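Local coordinates for SusD superfamily protein (Bacteroides thetaiotaomicron VPI-5482, PDB 3HDX) that probably binds polysaccharide at the outer membrane of a gut bacterium, as a SusD homologue taking part in carbohydrate capture, at residues A208-Y213 and V435-L440; L368-E372 and I416-R420. All coordinates share one frame; numbering follows the deposited sequence.

How the contacts relate
Helix 196-209 enters contact 1 first: its C-terminal end and the turn into helix 213-226 wait more than 200 residues for helix 430-441, and their meeting closes the larger loop. Within that loop lies contact 2 in its entirety, where helix 363-376 meets helix 409-423 after a shorter, largely helical excursion through helix 380-391. Helix 409-423 is then followed directly by helix 430-441, so the chain passes from the second contact into the far side of the first. The two centres are 12 Å apart. Glu372 of contact 2 joins them, its OE2 reaching Tyr213 and Arg436 of contact 1, while Ala208 packs on Leu369.

Contact 1. Residues A208-Y213 and V435-L440; sequences AWQGNY and VRRQKL. With EDO (1,2-ethanediol), chain D.
Trp209 lies across Arg436, indole CE3 3.7 Å from Arg436 CG. A first torsion of -171° puts the Trp209 indole beside its carbonyl carbon and carries the six-membered ring to helix 430-441, where CH2 meets Val435 CG1 at 3.8 Å. Without the indole, as with an alanine here, Val435 CG1 and Arg436 CG would probably lose their aromatic partner, opening a gap between the helices. An ethanediol, probably from the crystallisation liquor, sets O1 over one indole face and donates to Trp209 O. Lys439, bent at chi3, brings NZ within 2.7 Å of Trp209 O, at an angle too poor for a hydrogen bond; NZ instead gives a 2.8 Å hydrogen bond to ethanediol O1 and is tied through water to Ala208 O. Helix 196-209 ends in a Schellman motif with Gly211 at positive phi, and Asn212 then caps helix 213-226, a helical hairpin consistent with the TPR-like scaffold of SusD proteins. Beyond the turn Tyr213 and Leu440 approach head-on, Tyr213 OH 3.6 Å from Leu440 CD1. A water donates to both Tyr213 OH and Arg436 O; Glu372 binds that hydroxyl and Arg436 NE.

Contact 2. Residues L368-E372 and I416-R420; sequences LLRAE and IFEER. With EDO (1,2-ethanediol), chain E.
Leu368 and Arg420 run alongside each other head to tail between two nearly antiparallel helices; the axes of segments 368-372 and 416-420 approach to 10.0 Å, their directions 162° apart. This pairing of helix 363-376 with helix 409-423 is consistent with the TPR-like helical packing of the SusD family. The tight part is mostly carbon against carbon. Leu368 CD1 rests 3.7 Å from Arg420 CG, so the aliphatic stem of the arginine serves as a hydrophobic surface. One turn along, Ile416 lays CD1 against Ala371 CB (3.7 Å) and sets CG2 beside the backbone oxygen Leu368 O. Glu372 stretches out beyond CG to bring CD within 3.4 Å of Phe417 CZ, carboxylate and ring planes 47° apart.

The polar ends are held by others. Glu372 OE2 is held by Tyr213 OH and Arg436 NE of contact 1. Arg420 bends at chi3 (64°) and turns its guanidinium past Leu369 to salt bridges with Asp365 and Asp433, while Trp429 adds a cation-pi contact. Glu372 OE1 stays 4.4 Å from Arg420 NE and sits off the plane of the guanidinium, so the two share only an attraction of charges. Glu419 touches Leu368 CD2 through CG, then leads its carboxylate away to Arg311 and Arg422. On the looser outer side Glu418, partly exposed, takes no part in the packing; its OE2 accepts a 2.7 Å hydrogen bond from O1 of an ethanediol.

Contact 1. Residues A208-Y213 and V435-L440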
# COMPACT_ATOMS: atom_id res chain seq x y z
N ALA A 208 -6.02 11.98 3.36
CA ALA A 208 -7.29 11.28 3.54
C ALA A 208 -7.38 10.60 4.92
O ALA A 208 -8.42 10.64 5.57
CB ALA A 208 -7.51 10.22 2.42
N TRP A 209 -6.28 9.98 5.35
CA TRP A 209 -6.19 9.30 6.67
C TRP A 209 -6.43 10.26 7.83
O TRP A 209 -6.97 9.86 8.86
CB TRP A 209 -4.86 8.57 6.82
CG TRP A 209 -4.71 7.68 8.02
CD1 TRP A 209 -3.86 7.84 9.06
CD2 TRP A 209 -5.38 6.44 8.22
NE1 TRP A 209 -3.99 6.78 9.95
CE2 TRP A 209 -4.92 5.91 9.44
CE3 TRP A 209 -6.38 5.75 7.53
CZ2 TRP A 209 -5.36 4.69 9.92
CZ3 TRP A 209 -6.82 4.51 8.03
CH2 TRP A 209 -6.33 4.03 9.23
N GLN A 210 -6.05 11.53 7.63
CA GLN A 210 -6.26 12.61 8.60
C GLN A 210 -7.59 13.33 8.45
O GLN A 210 -7.87 14.26 9.22
CB GLN A 210 -5.14 13.66 8.47
CG GLN A 210 -3.80 13.14 8.76
CD GLN A 210 -2.80 14.29 8.70
OE1 GLN A 210 -2.64 14.95 7.66
NE2 GLN A 210 -2.20 14.58 9.85
N GLY A 211 -8.39 12.95 7.46
CA GLY A 211 -9.65 13.64 7.18
C GLY A 211 -9.50 14.97 6.47
O GLY A 211 -10.47 15.73 6.39
N ASN A 212 -8.30 15.24 5.95
CA ASN A 212 -8.02 16.49 5.22
C ASN A 212 -8.32 16.24 3.76
O ASN A 212 -7.42 16.08 2.93
CB ASN A 212 -6.59 16.96 5.42
CG ASN A 212 -6.31 18.33 4.74
OD1 ASN A 212 -7.14 18.91 3.98
ND2 ASN A 212 -5.13 18.86 5.04
N TYR A 213 -9.61 16.20 3.45
CA TYR A 213 -10.03 15.88 2.10
C TYR A 213 -9.84 16.96 1.06
O TYR A 213 -9.74 16.63 -0.09
CB TYR A 213 -11.46 15.31 2.13
CG TYR A 213 -11.51 13.88 2.68
CD1 TYR A 213 -11.02 12.83 1.93
CD2 TYR A 213 -12.09 13.60 3.92
CE1 TYR A 213 -11.10 11.53 2.38
CE2 TYR A 213 -12.17 12.27 4.39
CZ TYR A 213 -11.68 11.24 3.59
OH TYR A 213 -11.76 9.91 3.98
N VAL A 435 -11.71 1.88 8.09
CA VAL A 435 -11.53 2.97 9.08
C VAL A 435 -11.92 4.33 8.45
O VAL A 435 -12.70 5.07 9.02
CB VAL A 435 -10.10 2.97 9.68
CG1 VAL A 435 -9.88 4.20 10.58
CG2 VAL A 435 -9.78 1.64 10.44
N ARG A 436 -11.39 4.65 7.26
CA ARG A 436 -11.75 5.95 6.64
C ARG A 436 -13.26 6.00 6.37
O ARG A 436 -13.90 7.02 6.58
CB ARG A 436 -10.99 6.19 5.33
CG ARG A 436 -9.49 6.29 5.51
CD ARG A 436 -8.81 7.05 4.36
NE ARG A 436 -9.33 6.62 3.08
CZ ARG A 436 -9.08 5.43 2.52
NH1 ARG A 436 -8.19 4.57 3.05
NH2 ARG A 436 -9.73 5.10 1.40
N ARG A 437 -13.82 4.89 5.87
CA ARG A 437 -15.26 4.79 5.66
C ARG A 437 -16.04 5.05 6.95
O ARG A 437 -16.99 5.83 6.93
CB ARG A 437 -15.63 3.40 5.14
CG ARG A 437 -17.12 3.18 4.86
CD ARG A 437 -17.50 1.73 4.79
NE ARG A 437 -18.96 1.60 4.69
CZ ARG A 437 -19.81 1.79 5.68
NH1 ARG A 437 -19.37 2.07 6.91
NH2 ARG A 437 -21.11 1.67 5.47
N GLN A 438 -15.60 4.45 8.05
CA GLN A 438 -16.34 4.63 9.29
C GLN A 438 -16.34 6.08 9.76
O GLN A 438 -17.34 6.59 10.26
CB GLN A 438 -15.80 3.71 10.38
CG GLN A 438 -16.68 3.76 11.65
CD GLN A 438 -18.17 3.48 11.41
OE1 GLN A 438 -19.03 4.14 12.02
NE2 GLN A 438 -18.49 2.47 10.56
N LYS A 439 -15.21 6.75 9.59
CA LYS A 439 -15.10 8.15 9.98
C LYS A 439 -16.05 9.06 9.24
O LYS A 439 -16.53 10.05 9.80
CB LYS A 439 -13.65 8.62 9.87
CG LYS A 439 -12.69 7.91 10.92
CD LYS A 439 -11.20 8.09 10.61
CE LYS A 439 -10.75 9.54 10.74
NZ LYS A 439 -9.33 9.68 10.26
N LEU A 440 -16.33 8.72 7.98
CA LEU A 440 -17.29 9.47 7.17
C LEU A 440 -18.74 9.05 7.40
O LEU A 440 -19.60 9.90 7.52
CB LEU A 440 -17.01 9.31 5.67
CG LEU A 440 -15.82 10.06 5.08
CD1 LEU A 440 -15.36 9.48 3.70
CD2 LEU A 440 -16.09 11.54 5.02
C1 EDO D . -7.06 7.12 11.95
O1 EDO D . -7.76 7.39 10.72
C2 EDO D . -8.04 7.32 13.09
O2 EDO D . -8.57 8.66 13.05
O HOH W 1 -9.90 9.28 7.49
O HOH W 2 -9.05 12.28 11.22
O HOH W 3 -12.51 9.40 6.59

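Contact 2. Residues L368-E372 and I416-R420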
# COMPACT_ATOMS: atom_id res chain seq x y z
N LEU A 368 -10.64 6.50 -7.13
CA LEU A 368 -11.69 6.24 -6.11
C LEU A 368 -11.45 7.13 -4.89
O LEU A 368 -12.40 7.59 -4.27
CB LEU A 368 -11.80 4.74 -5.73
CG LEU A 368 -12.31 3.85 -6.86
CD1 LEU A 368 -12.07 2.33 -6.55
CD2 LEU A 368 -13.81 4.14 -7.19
N LEU A 369 -10.18 7.41 -4.56
CA LEU A 369 -9.85 8.31 -3.43
C LEU A 369 -10.39 9.69 -3.73
O LEU A 369 -10.91 10.38 -2.83
CB LEU A 369 -8.32 8.31 -3.18
CG LEU A 369 -7.93 9.06 -1.90
CD1 LEU A 369 -8.43 8.32 -0.62
CD2 LEU A 369 -6.38 9.29 -1.88
N ARG A 370 -10.20 10.14 -4.96
CA ARG A 370 -10.74 11.43 -5.38
C ARG A 370 -12.27 11.48 -5.20
O ARG A 370 -12.79 12.49 -4.75
CB ARG A 370 -10.34 11.76 -6.82
CG ARG A 370 -10.64 13.19 -7.16
CD ARG A 370 -10.24 13.49 -8.55
NE ARG A 370 -10.37 14.90 -8.86
CZ ARG A 370 -9.98 15.40 -10.03
NH1 ARG A 370 -9.39 14.62 -10.97
NH2 ARG A 370 -10.11 16.71 -10.22
N ALA A 371 -12.96 10.41 -5.60
CA ALA A 371 -14.42 10.31 -5.39
C ALA A 371 -14.79 10.42 -3.90
O ALA A 371 -15.67 11.19 -3.52
CB ALA A 371 -14.98 9.04 -6.03
N GLU A 372 -14.09 9.68 -3.06
CA GLU A 372 -14.28 9.74 -1.62
C GLU A 372 -14.10 11.18 -1.11
O GLU A 372 -14.96 11.68 -0.37
CB GLU A 372 -13.27 8.79 -0.96
CG GLU A 372 -13.08 8.84 0.55
CD GLU A 372 -11.95 7.93 1.03
OE1 GLU A 372 -11.57 6.96 0.30
OE2 GLU A 372 -11.47 8.18 2.15
N ILE A 416 -18.85 3.98 -3.05
CA ILE A 416 -17.44 4.20 -3.39
C ILE A 416 -16.57 3.20 -2.60
O ILE A 416 -15.67 2.58 -3.18
CB ILE A 416 -16.98 5.63 -3.10
CG1 ILE A 416 -17.68 6.62 -4.07
CG2 ILE A 416 -15.45 5.77 -3.26
CD1 ILE A 416 -17.64 8.06 -3.68
N PHE A 417 -16.86 3.03 -1.30
CA PHE A 417 -16.13 2.01 -0.52
C PHE A 417 -16.39 0.57 -0.97
O PHE A 417 -15.48 -0.24 -0.93
CB PHE A 417 -16.30 2.22 0.97
CG PHE A 417 -15.45 3.33 1.47
CD1 PHE A 417 -14.08 3.12 1.66
CD2 PHE A 417 -15.96 4.60 1.71
CE1 PHE A 417 -13.26 4.15 2.11
CE2 PHE A 417 -15.14 5.60 2.15
CZ PHE A 417 -13.80 5.40 2.33
N GLU A 418 -17.60 0.25 -1.47
CA GLU A 418 -17.83 -1.09 -2.02
C GLU A 418 -17.05 -1.27 -3.32
O GLU A 418 -16.60 -2.36 -3.61
CB GLU A 418 -19.33 -1.34 -2.28
CG GLU A 418 -20.14 -1.38 -1.01
CD GLU A 418 -19.63 -2.38 0.04
OE1 GLU A 418 -19.33 -3.52 -0.33
OE2 GLU A 418 -19.56 -2.01 1.24
N GLU A 419 -16.94 -0.20 -4.12
CA GLU A 419 -16.13 -0.28 -5.34
C GLU A 419 -14.64 -0.51 -5.00
O GLU A 419 -13.94 -1.30 -5.66
CB GLU A 419 -16.34 0.91 -6.27
CG GLU A 419 -15.79 0.65 -7.71
CD GLU A 419 -16.50 -0.46 -8.46
OE1 GLU A 419 -17.68 -0.78 -8.18
OE2 GLU A 419 -15.88 -0.99 -9.40
N ARG A 420 -14.14 0.21 -4.00
CA ARG A 420 -12.77 -0.05 -3.53
C ARG A 420 -12.62 -1.51 -3.04
O ARG A 420 -11.58 -2.16 -3.24
CB ARG A 420 -12.41 0.91 -2.40
CG ARG A 420 -12.28 2.34 -2.83
CD ARG A 420 -11.82 3.30 -1.72
NE ARG A 420 -10.46 3.00 -1.23
CZ ARG A 420 -9.33 3.42 -1.78
NH1 ARG A 420 -9.31 4.30 -2.79
NH2 ARG A 420 -8.19 3.01 -1.26
C1 EDO E . -18.75 -1.96 4.50
O1 EDO E . -17.96 -2.39 3.38
C2 EDO E . -19.51 -3.13 5.09
O2 EDO E . -18.56 -4.09 5.56